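Local coordinates for PROTEIN (hypothetical protein EF0366) (Enterococcus faecalis, PDB 1VPY), which is of unknown function but adopts a TIM-barrel fold and belongs to the DUF72 family, at residues L35-Y38 with A39-P43; Y90-S93 with E94-I98. All coordinates share one frame; numbering follows the deposited sequence.

Interaction 1 (L35-Y38 with A39-P43); sequences LYEY and ASHLP. With ZN (zinc ion), chain E.
Tyr38 and Leu42, one turn apart, form the tightly packed side of this contact. The phenol ring carries its outer end up to the leucine side chain, with Leu42 CD1 3.6 Å from Tyr38 CZ and Leu42 CB close to the same end of the ring, while the two side chains run obliquely to one another. A chi1 of 175° places CG of Tyr38 anti to the backbone N and beside the carbonyl carbon, and from there the ring runs out to Leu42. A tyrosine suits the place: its ring is buried with Phe21 and Phe71, and its hydroxyl makes hydrogen bonds with Leu44 O and Leu18 N. Both partners belong to neighbouring parallel strands of the TIM barrel, so this hydroxyl is one tie between the short helix 35-41, leading into strand 44-47, and the barrel. The backbone begins as an alpha-helical turn, with Ala39 N bonded to Leu35 O at 3.0 Å, and then tightens, Ser40 N reaching Glu37 O three residues back. Tyr38 O receives two donors: His41 N from well above the carbonyl plane and Leu42 N, at 3.1 Å, nearly along the C=O axis. On the exposed side the polar residues Glu37 and His41, also four apart, bind a zinc ion together. Glu37 OE1 and His41 NE2 each stand 2.5 Å from the metal, which probably offsets the carboxylate charge, and the carboxylate and imidazole planes are inclined by 56°. A bend at chi2 (-82°) turns the glutamate chain toward the histidine. The separation of Glu37 OE1 from His41 NE2, 2.8 Å, reflects shared metal binding rather than a hydrogen bond. Glu37 O sits over one face of the imidazole, offset toward its rim.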
loop_
_atom_site.group_PDB
_atom_site.type_symbol
_atom_site.label_atom_id
_atom_site.label_comp_id
_atom_site.label_asym_id
_atom_site.label_seq_id
_atom_site.Cartn_x
_atom_site.Cartn_y
_atom_site.Cartn_z
ATOM N N LEU A 35 -13.629 -1.090 -12.808
ATOM C CA LEU A 35 -12.241 -0.666 -13.019
ATOM C C LEU A 35 -12.059 0.207 -14.271
ATOM O O LEU A 35 -11.330 1.195 -14.234
ATOM C CB LEU A 35 -11.304 -1.878 -13.090
ATOM C CG LEU A 35 -9.843 -1.617 -13.493
ATOM C CD1 LEU A 35 -9.133 -0.726 -12.485
ATOM C CD2 LEU A 35 -9.081 -2.908 -13.660
ATOM N N TYR A 36 -12.705 -0.164 -15.373
ATOM C CA TYR A 36 -12.639 0.623 -16.603
ATOM C C TYR A 36 -13.110 2.060 -16.374
ATOM O O TYR A 36 -12.417 3.002 -16.758
ATOM C CB TYR A 36 -13.448 -0.048 -17.719
ATOM C CG TYR A 36 -13.545 0.744 -19.012
ATOM C CD1 TYR A 36 -12.524 0.697 -19.961
ATOM C CD2 TYR A 36 -14.670 1.526 -19.291
ATOM C CE1 TYR A 36 -12.615 1.420 -21.152
ATOM C CE2 TYR A 36 -14.771 2.248 -20.478
ATOM C CZ TYR A 36 -13.740 2.189 -21.401
ATOM O OH TYR A 36 -13.834 2.898 -22.571
ATOM N N GLU A 37 -14.270 2.219 -15.736
ATOM C CA GLU A 37 -14.823 3.544 -15.443
ATOM C C GLU A 37 -14.061 4.251 -14.318
ATOM O O GLU A 37 -13.950 5.473 -14.310
ATOM C CB GLU A 37 -16.316 3.456 -15.111
ATOM C CG GLU A 37 -17.154 4.647 -15.609
ATOM C CD GLU A 37 -17.111 5.868 -14.684
ATOM O OE1 GLU A 37 -16.942 5.696 -13.453
ATOM O OE2 GLU A 37 -17.258 7.007 -15.191
ATOM N N TYR A 38 -13.534 3.483 -13.372
ATOM C CA TYR A 38 -12.712 4.048 -12.310
ATOM C C TYR A 38 -11.484 4.750 -12.898
ATOM O O TYR A 38 -11.089 5.824 -12.437
ATOM C CB TYR A 38 -12.291 2.963 -11.316
ATOM C CG TYR A 38 -11.336 3.448 -10.256
ATOM C CD1 TYR A 38 -9.978 3.587 -10.536
ATOM C CD2 TYR A 38 -11.786 3.774 -8.973
ATOM C CE1 TYR A 38 -9.097 4.041 -9.580
ATOM C CE2 TYR A 38 -10.904 4.223 -7.999
ATOM C CZ TYR A 38 -9.556 4.356 -8.315
ATOM O OH TYR A 38 -8.650 4.801 -7.380
ATOM N N ALA A 39 -10.897 4.135 -13.923
ATOM C CA ALA A 39 -9.707 4.657 -14.591
ATOM C C ALA A 39 -10.013 5.874 -15.457
ATOM O O ALA A 39 -9.120 6.404 -16.117
ATOM C CB ALA A 39 -9.054 3.571 -15.419
ATOM N N SER A 40 -11.271 6.311 -15.456
ATOM C CA SER A 40 -11.655 7.560 -16.117
ATOM C C SER A 40 -11.369 8.771 -15.233
ATOM O O SER A 40 -11.046 9.844 -15.750
ATOM C CB SER A 40 -13.138 7.564 -16.510
ATOM O OG SER A 40 -13.425 6.553 -17.453
ATOM N N HIS A 41 -11.501 8.608 -13.914
ATOM C CA HIS A 41 -11.299 9.729 -12.986
ATOM C C HIS A 41 -9.982 9.660 -12.217
ATOM O O HIS A 41 -9.423 10.692 -11.872
ATOM C CB HIS A 41 -12.448 9.896 -11.968
ATOM C CG HIS A 41 -13.663 9.070 -12.253
ATOM N ND1 HIS A 41 -14.555 9.374 -13.261
ATOM C CD2 HIS A 41 -14.153 7.966 -11.636
ATOM C CE1 HIS A 41 -15.529 8.481 -13.265
ATOM N NE2 HIS A 41 -15.311 7.617 -12.287
ATOM N N LEU A 42 -9.501 8.458 -11.922
ATOM C CA LEU A 42 -8.326 8.338 -11.051
ATOM C C LEU A 42 -7.105 7.660 -11.690
ATOM O O LEU A 42 -7.256 6.780 -12.541
ATOM C CB LEU A 42 -8.701 7.701 -9.702
ATOM C CG LEU A 42 -9.547 8.600 -8.786
ATOM C CD1 LEU A 42 -10.044 7.852 -7.559
ATOM C CD2 LEU A 42 -8.790 9.853 -8.363
ATOM N N PRO A 43 -5.889 8.098 -11.299
ATOM C CA PRO A 43 -4.641 7.558 -11.840
ATOM C C PRO A 43 -4.060 6.388 -11.035
ATOM O O PRO A 43 -3.030 5.828 -11.415
ATOM C CB PRO A 43 -3.701 8.752 -11.742
ATOM C CG PRO A 43 -4.160 9.476 -10.497
ATOM C CD PRO A 43 -5.632 9.176 -10.322
HETATM ZN ZN ZN E . -17.789 7.479 -11.903
#

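Interaction 2 (Y90-S93 with E94-I98); sequences YYAS and EEEMI
Tyr91 lays one face of its ring against Met97, a selenomethionine, where the loop turns into helix 94-104. Met97 CA stands 4.3 Å from the centroid of the Tyr91 ring and 27° off its normal, a CH-pi contact, while Tyr91 CB and Met97 CB meet at 3.8 Å. The tyrosine's CG is anti to its carbonyl carbon, which swings the ring over the backbone of Met97; the two side chains cross at about a right angle. The methionine is long and flexible enough to touch the ring with CB and CG, then bend at chi3 and carry its far end away from the tyrosine; Met97 also touches Trp87. Glu96, extended from CG (chi1 -171°), brings its carboxylate beside Ala92, whose small methyl packs against it. There Ala92 N gives Glu96 OE2 a weak, nearly straight hydrogen bond of 3.4 Å. Glu94 instead forms a salt bridge with Lys137 on helix 129-141. At Ser93, chi1 62° sets OG between the backbone N and the carbonyl carbon. Ser93 O accepts Met97 N at 3.2 Å, in the carbonyl plane, closing the first turn: a helix N-terminus with serine, a common small polar N-cap residue, on an outer helix of a TIM barrel.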
loop_
_atom_site.group_PDB
_atom_site.type_symbol
_atom_site.label_atom_id
_atom_site.label_comp_id
_atom_site.label_asym_id
_atom_site.label_seq_id
_atom_site.Cartn_x
_atom_site.Cartn_y
_atom_site.Cartn_z
ATOM N N TYR A 90 -3.376 -24.388 0.242
ATOM C CA TYR A 90 -3.330 -24.241 -1.213
ATOM C C TYR A 90 -1.937 -24.394 -1.830
ATOM O O TYR A 90 -1.823 -24.689 -3.017
ATOM C CB TYR A 90 -3.925 -22.893 -1.639
ATOM C CG TYR A 90 -5.364 -22.680 -1.224
ATOM C CD1 TYR A 90 -6.417 -23.113 -2.028
ATOM C CD2 TYR A 90 -5.673 -22.037 -0.028
ATOM C CE1 TYR A 90 -7.743 -22.917 -1.646
ATOM C CE2 TYR A 90 -6.991 -21.835 0.362
ATOM C CZ TYR A 90 -8.018 -22.275 -0.449
ATOM O OH TYR A 90 -9.317 -22.072 -0.053
ATOM N N TYR A 91 -0.885 -24.177 -1.046
ATOM C CA TYR A 91 0.479 -24.243 -1.579
ATOM C C TYR A 91 1.400 -25.135 -0.742
ATOM O O TYR A 91 1.410 -25.049 0.488
ATOM C CB TYR A 91 1.053 -22.828 -1.785
ATOM C CG TYR A 91 0.188 -21.981 -2.706
ATOM C CD1 TYR A 91 0.235 -22.147 -4.089
ATOM C CD2 TYR A 91 -0.705 -21.042 -2.189
ATOM C CE1 TYR A 91 -0.573 -21.389 -4.936
ATOM C CE2 TYR A 91 -1.520 -20.283 -3.029
ATOM C CZ TYR A 91 -1.445 -20.462 -4.399
ATOM O OH TYR A 91 -2.245 -19.717 -5.232
ATOM N N ALA A 92 2.149 -25.999 -1.431
ATOM C CA ALA A 92 2.985 -27.035 -0.800
ATOM C C ALA A 92 4.183 -26.488 -0.015
ATOM O O ALA A 92 4.605 -27.088 0.978
ATOM C CB ALA A 92 3.448 -28.055 -1.845
ATOM N N SER A 93 4.725 -25.360 -0.475
ATOM C CA SER A 93 5.821 -24.663 0.200
ATOM C C SER A 93 5.803 -23.183 -0.167
ATOM O O SER A 93 5.097 -22.776 -1.096
ATOM C CB SER A 93 7.179 -25.290 -0.153
ATOM O OG SER A 93 7.460 -25.187 -1.539
ATOM N N GLU A 94 6.580 -22.386 0.568
ATOM C CA GLU A 94 6.667 -20.941 0.344
ATOM C C GLU A 94 7.071 -20.607 -1.090
ATOM O O GLU A 94 6.554 -19.655 -1.675
ATOM C CB GLU A 94 7.659 -20.303 1.324
ATOM C CG GLU A 94 7.186 -20.250 2.781
ATOM C CD GLU A 94 8.201 -19.601 3.732
ATOM O OE1 GLU A 94 9.404 -19.509 3.384
ATOM O OE2 GLU A 94 7.788 -19.183 4.839
ATOM N N GLU A 95 7.988 -21.400 -1.646
ATOM C CA GLU A 95 8.485 -21.201 -3.009
ATOM C C GLU A 95 7.398 -21.355 -4.067
ATOM O O GLU A 95 7.221 -20.477 -4.908
ATOM C CB GLU A 95 9.663 -22.140 -3.309
ATOM C CG GLU A 95 10.885 -21.940 -2.412
ATOM C CD GLU A 95 11.568 -20.576 -2.577
ATOM O OE1 GLU A 95 11.108 -19.734 -3.385
ATOM O OE2 GLU A 95 12.584 -20.342 -1.888
ATOM N N GLU A 96 6.674 -22.472 -4.013
ATOM C CA GLU A 96 5.548 -22.738 -4.908
ATOM C C GLU A 96 4.544 -21.580 -4.881
ATOM O O GLU A 96 3.975 -21.211 -5.914
ATOM C CB GLU A 96 4.869 -24.046 -4.498
ATOM C CG GLU A 96 3.807 -24.571 -5.460
ATOM C CD GLU A 96 3.377 -26.003 -5.135
ATOM O OE1 GLU A 96 4.234 -26.916 -5.202
ATOM O OE2 GLU A 96 2.185 -26.218 -4.812
HETATM N N MSE A 97 4.347 -21.009 -3.694
HETATM C CA MSE A 97 3.427 -19.896 -3.493
HETATM C C MSE A 97 3.917 -18.601 -4.154
HETATM O O MSE A 97 3.137 -17.891 -4.792
HETATM C CB MSE A 97 3.184 -19.676 -1.999
HETATM C CG MSE A 97 2.257 -18.508 -1.694
HETATM SE SE MSE A 97 2.034 -18.103 0.211
HETATM C CE MSE A 97 3.962 -17.810 0.728
ATOM N N ILE A 98 5.203 -18.299 -3.991
ATOM C CA ILE A 98 5.804 -17.135 -4.629
ATOM C C ILE A 98 5.756 -17.238 -6.158
ATOM O O ILE A 98 5.427 -16.258 -6.833
ATOM C CB ILE A 98 7.244 -16.880 -4.106
ATOM C CG1 ILE A 98 7.195 -16.352 -2.671
ATOM C CG2 ILE A 98 8.006 -15.904 -4.999
ATOM C CD1 ILE A 98 6.468 -15.025 -2.510
#

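In the fold
Interactions 1 and 2 lie on separate parts of one eight-stranded parallel barrel and do not touch: their centres are 33 Å apart and their nearest atoms about 20 Å. Both involve outer helices, but interaction 1 takes in the whole short helix 35-41 and its exit toward the second strand, 44-47, and interaction 2 only the start of helix 94-104. Residues 90-98 leave the loop after the third strand, 72-76, and begin that helix, which, with helix 106-109 after it, precedes the fourth, 114-120. Each lies near a zinc ion: interaction 1 supplies two ligands, while in interaction 2 the side chain of Glu95 comes within about 4 Å of one. No active site is established for either region.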